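Local coordinates for protein of unknown function VPA0982 (PDB 2QIP), which is of unknown function but carries a NYN domain of the PIN clan and may act as a nuclease on RNA, at residues A[10-15]-A[41-46]; A[18-23]-A[114-119]; A[140-145]-A[156-161]. One frame throughout, in Å; residues are numbered along the deposited sequence. Where two conformers were deposited one is given.

Contact 1 (A[10-15]-A[41-46]); sequences EKIAIL and VATQEK
Glu10, Ile12 and Ile14 of strand 10-17 meet the turn that leads from helix 35-42 into the neighbouring strand 46-55, in a contact that is apolar inside and charged at its outer end. Ile12 is the main apolar piece. Its CG1 sits between the backbone N and the carbonyl carbon (chi1 67°), and from there CD1 extends to the carbonyl O of Ala42 (3.7 Å) and to CB of Lys46 (3.8 Å). Further in, CD1 of Ile14 touches CG2 of Thr43 at 4.0 Å, the two side chains crossing at about a right angle, while OG1 of Thr43 turns back to the carbonyl of Trp39. At the outer end the Lys46 chain bends at chi2 (-62°), which lays CD against CB of Glu10. NZ of Lys46 then forms a salt bridge with OE1 of Glu10 (2.8 Å), meeting the carboxylate from above its plane; OE2 of Glu10 pairs with Arg111. A water accepts from Glu10 N (3.1 Å) and donates to the carbonyl O of Glu45 (2.6 Å). The type II turn from Thr43 to Lys46 thus delivers the chain into the sheet beside strand 10-17, closing a beta-alpha-beta crossover of the parallel alpha/beta fold.

Contact 2 (A[18-23]-A[114-119]); sequences VQNVYY and LVSGDG
Asn20 of helix 18-29 bonds to the SGDGD loop that follows strand 111-115, at the carboxyl ends of two adjacent parallel strands, where PIN-like nucleases usually carry their acidic site. One hydrogen bond joins the two segments. CG of Asn20 stands anti to the backbone N (chi1 177°), on the side of the loop, and OD1 accepts from Gly117 N at 2.9 Å. The bond is nearly straight at the hydrogen (165°), yet the donor lies well above the amide plane, 52° out of it. The same oxygen rests 3.5 Å from CA of Ser116. Ser116 OG lies 3.7 Å from CG of Asn20 and has two hydrogen-bond partners: it accepts from Asp118 N at 3.2 Å, an ST turn, and is also bonded to OD2 of Asp17. Asn20 thus meets a loop that carries its own ST turn. Within it stands Asp118, whose OD1 accepts from Asp120 N and whose OD2 lies close to a carboxylate oxygen of Asp95. This gathering of acidic residues is consistent with a metal-dependent nuclease site, although the function remains unproven. At the next residue of the helix, Val21, CG2 meets CG1 of Val115 at 3.6 Å, the two side chains lying at a slant, so that an apolar seam runs next to the polar one. Val16 of strand 10-17 touches both valines; Tyr35 of helix 35-42 also packs on Val21, and Phe38 of that helix on Val115. Strand 111-115 itself lies between strands 10-17 and 135-140, its backbone bonded to Leu15 and Asp17 on one flank and to Thr137 and Tyr139 on the other.

Contact 3 (A[140-145]-A[156-161]); sequences GVPRLT and FVAIDD
Gly140, bare of any side chain, is the hollow of this contact, and Phe156 and Ile159 are the bumps that press into it from opposite sides. The Phe156 ring, with CG anti to the backbone N (chi1 173°), brings CZ to 3.4 Å from the carbonyl O of Gly140, while CD1 of Ile159 lies 3.8 Å from the glycine CA. Between them the backbones join in parallel: Gly140 N donates to Val157 O (3.2 Å), and Ile159 N gives Gly140 O an almost perfectly straight bond of 2.8 Å. Just beyond, Pro142 wedges CG against CB of Ala158 at 3.5 Å, tighter than usual for two carbons, and the same CG approaches the edge of the Phe156 ring. Thr145 CG2 meets Phe156 CE1 tip to tip. Its hydroxyl donates to the carbonyl O of Val141, which also takes Leu144 N from the opposite face, folding the loop compactly. The strand of Phe156 is the outermost on its side of the sheet within the chain, beside strand 135-140; helix 147-152 touches Phe156 and Thr145 through Ile150, helix 18-29 packs on Val141, and Arg86 of the second subunit bonds to the Thr145 carbonyl.

All three contacts reach the same parallel sheet. Contacts 1 and 2 have centres about 18 Å apart, yet they are joined where strand 10-17 runs beside strand 111-115: Leu15 O and Val115 N are 2.9 Å apart, a probable hydrogen bond. Contact 3 is closer to contact 2, about 10 Å between centres, and touches it twice, with Gly117 CA 3.5 Å from Thr145 OG1 and Val115 CG1 3.9 Å from Ile159 CD1. Thr145 thus packs against the loop that carries the possible acidic site. Contact 1 stays apart from contact 3, about 7 Å between nearest atoms; its salt bridge and turn lie at the start of strand 10-17, whereas the possible site lies past the strand's end.

Contact 1 (A[10-15]-A[41-46])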
loop_
_atom_site.group_PDB
_atom_site.type_symbol
_atom_site.label_atom_id
_atom_site.label_comp_id
_atom_site.label_asym_id
_atom_site.label_seq_id
_atom_site.Cartn_x
_atom_site.Cartn_y
_atom_site.Cartn_z
ATOM N N GLU A 10 8.330 26.100 -5.363
ATOM C CA GLU A 10 7.599 24.833 -5.505
ATOM C C GLU A 10 7.587 24.121 -4.155
ATOM O O GLU A 10 8.636 23.938 -3.530
ATOM C CB GLU A 10 8.247 23.930 -6.558
ATOM C CG GLU A 10 7.420 22.691 -6.860
ATOM C CD GLU A 10 8.096 21.697 -7.798
ATOM O OE1 GLU A 10 9.320 21.519 -7.709
ATOM O OE2 GLU A 10 7.389 21.075 -8.623
ATOM N N LYS A 11 6.398 23.727 -3.710
ATOM C CA LYS A 11 6.249 22.988 -2.458
ATOM C C LYS A 11 6.414 21.499 -2.745
ATOM O O LYS A 11 5.768 20.970 -3.650
ATOM C CB LYS A 11 4.856 23.242 -1.874
ATOM C CG LYS A 11 4.718 24.610 -1.181
ATOM C CD LYS A 11 3.270 24.818 -0.672
ATOM C CE LYS A 11 3.177 26.073 0.177
ATOM N NZ LYS A 11 1.786 26.308 0.679
ATOM N N ILE A 12 7.258 20.820 -1.967
ATOM C CA ILE A 12 7.518 19.401 -2.178
ATOM C C ILE A 12 7.309 18.585 -0.909
ATOM O O ILE A 12 7.461 19.075 0.218
ATOM C CB ILE A 12 8.939 19.133 -2.729
ATOM C CG1 ILE A 12 10.024 19.480 -1.703
ATOM C CG2 ILE A 12 9.128 19.875 -4.051
ATOM C CD1 ILE A 12 11.437 19.081 -2.149
ATOM N N ALA A 13 6.935 17.326 -1.124
ATOM C CA ALA A 13 6.983 16.308 -0.073
ATOM C C ALA A 13 7.927 15.230 -0.544
ATOM O O ALA A 13 7.844 14.828 -1.702
ATOM C CB ALA A 13 5.615 15.700 0.144
ATOM N N ILE A 14 8.778 14.743 0.357
ATOM C CA ILE A 14 9.703 13.666 0.005
ATOM C C ILE A 14 9.327 12.437 0.829
ATOM O O ILE A 14 9.099 12.554 2.033
ATOM C CB ILE A 14 11.171 14.060 0.306
ATOM C CG1 ILE A 14 11.584 15.312 -0.473
ATOM C CG2 ILE A 14 12.103 12.876 -0.037
ATOM C CD1 ILE A 14 12.897 15.904 -0.029
ATOM N N LEU A 15 9.260 11.276 0.169
ATOM C CA LEU A 15 9.047 9.994 0.854
ATOM C C LEU A 15 10.122 9.037 0.363
ATOM O O LEU A 15 10.195 8.760 -0.842
ATOM C CB LEU A 15 7.675 9.396 0.550
ATOM C CG LEU A 15 6.462 10.174 1.086
ATOM C CD1 LEU A 15 5.998 11.264 0.100
ATOM C CD2 LEU A 15 5.334 9.191 1.382
ATOM N N VAL A 41 20.394 18.217 -3.539
ATOM C CA VAL A 41 19.906 18.404 -4.889
ATOM C C VAL A 41 18.382 18.532 -4.929
ATOM O O VAL A 41 17.844 19.471 -5.556
ATOM C CB VAL A 41 20.392 17.275 -5.805
ATOM C CG1 VAL A 41 19.795 17.435 -7.179
ATOM C CG2 VAL A 41 21.905 17.310 -5.884
ATOM N N ALA A 42 17.681 17.612 -4.261
ATOM C CA ALA A 42 16.229 17.551 -4.396
ATOM C C ALA A 42 15.534 18.782 -3.834
ATOM O O ALA A 42 14.453 19.156 -4.294
ATOM C CB ALA A 42 15.690 16.312 -3.753
ATOM N N THR A 43 16.151 19.410 -2.833
ATOM C CA THR A 43 15.519 20.551 -2.153
ATOM C C THR A 43 15.934 21.926 -2.677
ATOM O O THR A 43 15.446 22.930 -2.153
ATOM C CB THR A 43 15.712 20.507 -0.617
ATOM O OG1 THR A 43 17.087 20.737 -0.282
ATOM C CG2 THR A 43 15.234 19.184 -0.042
ATOM N N GLN A 44 16.814 21.981 -3.685
ATOM C CA GLN A 44 17.296 23.277 -4.204
ATOM C C GLN A 44 16.117 24.107 -4.667
ATOM O O GLN A 44 15.396 23.678 -5.556
ATOM C CB GLN A 44 18.200 23.078 -5.422
ATOM C CG GLN A 44 19.554 22.441 -5.135
ATOM C CD GLN A 44 20.406 22.237 -6.383
ATOM O OE1 GLN A 44 19.962 22.468 -7.510
ATOM N NE2 GLN A 44 21.637 21.756 -6.189
ATOM N N GLU A 45 15.955 25.301 -4.079
ATOM C CA GLU A 45 14.891 26.243 -4.469
ATOM C C GLU A 45 13.486 25.718 -4.180
ATOM O O GLU A 45 12.511 26.169 -4.797
ATOM C CB GLU A 45 15.007 26.641 -5.950
ATOM C CG GLU A 45 16.364 27.228 -6.329
ATOM C CD GLU A 45 16.510 27.567 -7.810
ATOM O OE1 GLU A 45 15.794 26.999 -8.665
ATOM O OE2 GLU A 45 17.377 28.406 -8.120
ATOM N N LYS A 46 13.371 24.768 -3.259
ATOM C CA LYS A 46 12.069 24.170 -2.944
ATOM C C LYS A 46 11.676 24.487 -1.524
ATOM O O LYS A 46 12.538 24.680 -0.662
ATOM C CB LYS A 46 12.109 22.649 -3.142
ATOM C CG LYS A 46 12.626 22.202 -4.489
ATOM C CD LYS A 46 11.719 22.705 -5.631
ATOM C CE LYS A 46 12.410 22.516 -6.974
ATOM N NZ LYS A 46 11.592 23.118 -8.066
HETATM O O HOH W 1 10.994 26.149 -6.929
#

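Contact 2 (A[18-23]-A[114-119])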
loop_
_atom_site.group_PDB
_atom_site.type_symbol
_atom_site.label_atom_id
_atom_site.label_comp_id
_atom_site.label_asym_id
_atom_site.label_seq_id
_atom_site.Cartn_x
_atom_site.Cartn_y
_atom_site.Cartn_z
ATOM N N VAL A 18 13.431 3.525 2.416
ATOM C CA VAL A 18 14.830 3.288 2.787
ATOM C C VAL A 18 15.264 1.863 2.465
ATOM O O VAL A 18 16.372 1.668 1.977
ATOM C CB VAL A 18 15.064 3.618 4.294
ATOM C CG1 VAL A 18 16.438 3.143 4.779
ATOM C CG2 VAL A 18 14.879 5.127 4.553
ATOM N N GLN A 19 14.389 0.886 2.692
ATOM C CA GLN A 19 14.764 -0.517 2.402
ATOM C C GLN A 19 15.008 -0.728 0.898
ATOM O O GLN A 19 15.972 -1.392 0.504
ATOM C CB GLN A 19 13.687 -1.490 2.901
ATOM C CG GLN A 19 13.595 -1.591 4.422
ATOM C CD GLN A 19 14.825 -2.250 5.060
ATOM O OE1 GLN A 19 15.748 -1.563 5.506
ATOM N NE2 GLN A 19 14.836 -3.588 5.102
ATOM N N ASN A 20 14.137 -0.169 0.063
ATOM C CA ASN A 20 14.313 -0.301 -1.386
ATOM C C ASN A 20 15.614 0.353 -1.867
ATOM O O ASN A 20 16.374 -0.252 -2.638
ATOM C CB ASN A 20 13.107 0.243 -2.150
ATOM C CG ASN A 20 13.291 0.174 -3.653
ATOM O OD1 ASN A 20 13.847 1.086 -4.263
ATOM N ND2 ASN A 20 12.804 -0.898 -4.265
ATOM N N VAL A 21 15.888 1.563 -1.375
ATOM C CA VAL A 21 17.127 2.260 -1.705
ATOM C C VAL A 21 18.334 1.430 -1.282
ATOM O O VAL A 21 19.263 1.262 -2.060
ATOM C CB VAL A 21 17.148 3.652 -1.049
ATOM C CG1 VAL A 21 18.500 4.313 -1.224
ATOM C CG2 VAL A 21 16.062 4.515 -1.676
ATOM N N TYR A 22 18.281 0.887 -0.070
ATOM C CA TYR A 22 19.406 0.131 0.452
ATOM C C TYR A 22 19.683 -1.082 -0.430
ATOM O O TYR A 22 20.798 -1.261 -0.920
ATOM C CB TYR A 22 19.165 -0.305 1.910
ATOM C CG TYR A 22 20.293 -1.188 2.395
ATOM C CD1 TYR A 22 21.527 -0.637 2.758
ATOM C CD2 TYR A 22 20.137 -2.573 2.440
ATOM C CE1 TYR A 22 22.592 -1.468 3.182
ATOM C CE2 TYR A 22 21.190 -3.408 2.851
ATOM C CZ TYR A 22 22.400 -2.840 3.217
ATOM O OH TYR A 22 23.454 -3.641 3.637
ATOM N N TYR A 23 18.666 -1.907 -0.629
ATOM C CA TYR A 23 18.874 -3.158 -1.354
ATOM C C TYR A 23 19.196 -2.946 -2.823
ATOM O O TYR A 23 20.050 -3.647 -3.381
ATOM C CB TYR A 23 17.697 -4.111 -1.151
ATOM C CG TYR A 23 17.651 -4.641 0.267
ATOM C CD1 TYR A 23 18.686 -5.442 0.769
ATOM C CD2 TYR A 23 16.600 -4.312 1.117
ATOM C CE1 TYR A 23 18.662 -5.918 2.085
ATOM C CE2 TYR A 23 16.560 -4.781 2.434
ATOM C CZ TYR A 23 17.598 -5.583 2.907
ATOM O OH TYR A 23 17.558 -6.047 4.201
ATOM N N LEU A 114 9.116 10.629 -4.682
ATOM C CA LEU A 114 9.113 9.258 -4.167
ATOM C C LEU A 114 10.443 8.621 -4.511
ATOM O O LEU A 114 10.814 8.566 -5.680
ATOM C CB LEU A 114 7.978 8.452 -4.806
ATOM C CG LEU A 114 7.922 6.973 -4.444
ATOM C CD1 LEU A 114 7.657 6.737 -2.963
ATOM C CD2 LEU A 114 6.850 6.319 -5.313
ATOM N N VAL A 115 11.170 8.191 -3.481
ATOM C CA VAL A 115 12.468 7.554 -3.692
ATOM C C VAL A 115 12.268 6.055 -3.487
ATOM O O VAL A 115 12.277 5.558 -2.361
ATOM C CB VAL A 115 13.550 8.139 -2.746
ATOM C CG1 VAL A 115 14.929 7.614 -3.127
ATOM C CG2 VAL A 115 13.565 9.656 -2.846
ATOM N N SER A 116 12.009 5.372 -4.598
ATOM C CA SER A 116 11.770 3.934 -4.613
ATOM C C SER A 116 11.728 3.496 -6.057
ATOM O O SER A 116 11.247 4.258 -6.916
ATOM C CB SER A 116 10.415 3.590 -3.984
ATOM O OG SER A 116 10.203 2.178 -3.997
ATOM N N GLY A 117 12.186 2.271 -6.315
ATOM C CA GLY A 117 12.036 1.685 -7.639
ATOM C C GLY A 117 10.914 0.666 -7.747
ATOM O O GLY A 117 10.741 0.052 -8.803
ATOM N N ASP A 118 10.130 0.511 -6.684
ATOM C CA ASP A 118 9.076 -0.508 -6.618
ATOM C C ASP A 118 7.883 -0.146 -7.516
ATOM O O ASP A 118 7.167 0.837 -7.270
ATOM C CB ASP A 118 8.658 -0.647 -5.146
ATOM C CG ASP A 118 7.609 -1.730 -4.890
ATOM O OD1 ASP A 118 6.951 -2.220 -5.833
ATOM O OD2 ASP A 118 7.429 -2.065 -3.677
ATOM N N GLY A 119 7.682 -0.934 -8.568
ATOM C CA GLY A 119 6.638 -0.655 -9.526
ATOM C C GLY A 119 5.229 -0.662 -8.958
ATOM O O GLY A 119 4.322 -0.108 -9.580
#

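Contact 3 (A[140-145]-A[156-161])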
loop_
_atom_site.group_PDB
_atom_site.type_symbol
_atom_site.label_atom_id
_atom_site.label_comp_id
_atom_site.label_asym_id
_atom_site.label_seq_id
_atom_site.Cartn_x
_atom_site.Cartn_y
_atom_site.Cartn_z
ATOM N N GLY A 140 15.083 6.430 -8.576
ATOM C CA GLY A 140 15.245 4.984 -8.473
ATOM C C GLY A 140 16.511 4.529 -9.165
ATOM O O GLY A 140 16.998 5.212 -10.062
ATOM N N VAL A 141 17.041 3.374 -8.747
ATOM C CA VAL A 141 18.190 2.758 -9.423
ATOM C C VAL A 141 17.663 2.233 -10.772
ATOM O O VAL A 141 16.815 1.348 -10.779
ATOM C CB VAL A 141 18.744 1.610 -8.579
ATOM C CG1 VAL A 141 19.794 0.834 -9.363
ATOM C CG2 VAL A 141 19.336 2.167 -7.296
ATOM N N PRO A 142 18.121 2.813 -11.906
ATOM C CA PRO A 142 17.456 2.472 -13.183
ATOM C C PRO A 142 17.356 0.981 -13.493
ATOM O O PRO A 142 16.280 0.522 -13.900
ATOM C CB PRO A 142 18.290 3.207 -14.229
ATOM C CG PRO A 142 18.846 4.362 -13.492
ATOM C CD PRO A 142 19.177 3.824 -12.103
ATOM N N ARG A 143 18.430 0.227 -13.262
ATOM C CA ARG A 143 18.429 -1.186 -13.658
ATOM C C ARG A 143 17.519 -2.051 -12.760
ATOM O O ARG A 143 17.276 -3.222 -13.042
ATOM C CB ARG A 143 19.871 -1.731 -13.788
ATOM C CG ARG A 143 20.609 -1.921 -12.476
ATOM C CD ARG A 143 22.099 -2.311 -12.664
ATOM N NE ARG A 143 23.000 -1.155 -12.765
ATOM C CZ ARG A 143 23.528 -0.698 -13.902
ATOM N NH1 ARG A 143 24.348 0.352 -13.890
ATOM N NH2 ARG A 143 23.246 -1.289 -15.060
ATOM N N LEU A 144 16.967 -1.451 -11.705
ATOM C CA LEU A 144 16.113 -2.174 -10.761
ATOM C C LEU A 144 14.780 -1.481 -10.523
ATOM O O LEU A 144 14.018 -1.902 -9.654
ATOM C CB LEU A 144 16.853 -2.408 -9.435
ATOM C CG LEU A 144 18.080 -3.340 -9.565
ATOM C CD1 LEU A 144 18.925 -3.329 -8.297
ATOM C CD2 LEU A 144 17.658 -4.768 -9.925
ATOM N N THR A 145 14.510 -0.447 -11.314
ATOM C CA THR A 145 13.260 0.314 -11.218
ATOM C C THR A 145 12.287 -0.109 -12.302
ATOM O O THR A 145 12.655 -0.256 -13.477
ATOM C CB THR A 145 13.519 1.824 -11.335
ATOM O OG1 THR A 145 14.304 2.238 -10.213
ATOM C CG2 THR A 145 12.225 2.636 -11.326
ATOM N N PHE A 156 11.692 11.401 -13.864
ATOM C CA PHE A 156 12.445 10.312 -13.266
ATOM C C PHE A 156 13.902 10.741 -13.140
ATOM O O PHE A 156 14.481 11.269 -14.097
ATOM C CB PHE A 156 12.356 9.027 -14.100
ATOM C CG PHE A 156 13.264 7.920 -13.600
ATOM C CD1 PHE A 156 12.994 7.277 -12.395
ATOM C CD2 PHE A 156 14.397 7.536 -14.320
ATOM C CE1 PHE A 156 13.827 6.276 -11.918
ATOM C CE2 PHE A 156 15.253 6.525 -13.826
ATOM C CZ PHE A 156 14.952 5.890 -12.639
ATOM N N VAL A 157 14.484 10.526 -11.965
ATOM C CA VAL A 157 15.894 10.840 -11.757
ATOM C C VAL A 157 16.612 9.558 -11.342
ATOM O O VAL A 157 16.200 8.876 -10.383
ATOM C CB VAL A 157 16.093 11.920 -10.672
ATOM C CG1 VAL A 157 17.606 12.175 -10.445
ATOM C CG2 VAL A 157 15.364 13.225 -11.039
ATOM N N ALA A 158 17.679 9.226 -12.065
ATOM C CA ALA A 158 18.423 8.006 -11.770
ATOM C C ALA A 158 19.182 8.080 -10.461
ATOM O O ALA A 158 19.874 9.056 -10.211
ATOM C CB ALA A 158 19.414 7.755 -12.870
ATOM N N ILE A 159 19.068 7.036 -9.632
ATOM C CA ILE A 159 20.005 6.862 -8.513
ATOM C C ILE A 159 21.188 6.126 -9.115
ATOM O O ILE A 159 21.104 4.948 -9.414
ATOM C CB ILE A 159 19.401 6.068 -7.354
ATOM C CG1 ILE A 159 18.206 6.831 -6.758
ATOM C CG2 ILE A 159 20.474 5.764 -6.257
ATOM C CD1 ILE A 159 17.488 6.043 -5.655
ATOM N N ASP A 160 22.259 6.875 -9.332
ATOM C CA ASP A 160 23.490 6.352 -9.909
ATOM C C ASP A 160 24.641 6.987 -9.162
ATOM O O ASP A 160 24.450 7.479 -8.045
ATOM C CB ASP A 160 23.552 6.637 -11.423
ATOM C CG ASP A 160 23.527 8.124 -11.772
ATOM O OD1 ASP A 160 23.698 8.999 -10.881
ATOM O OD2 ASP A 160 23.321 8.413 -12.979
ATOM N N ASP A 161 25.824 7.011 -9.766
ATOM C CA ASP A 161 26.996 7.463 -9.045
ATOM C C ASP A 161 26.885 8.888 -8.487
ATOM O O ASP A 161 27.520 9.212 -7.484
ATOM C CB ASP A 161 28.245 7.300 -9.914
ATOM C CG ASP A 161 29.514 7.590 -9.159
ATOM O OD1 ASP A 161 29.887 6.779 -8.277
ATOM O OD2 ASP A 161 30.124 8.638 -9.443
#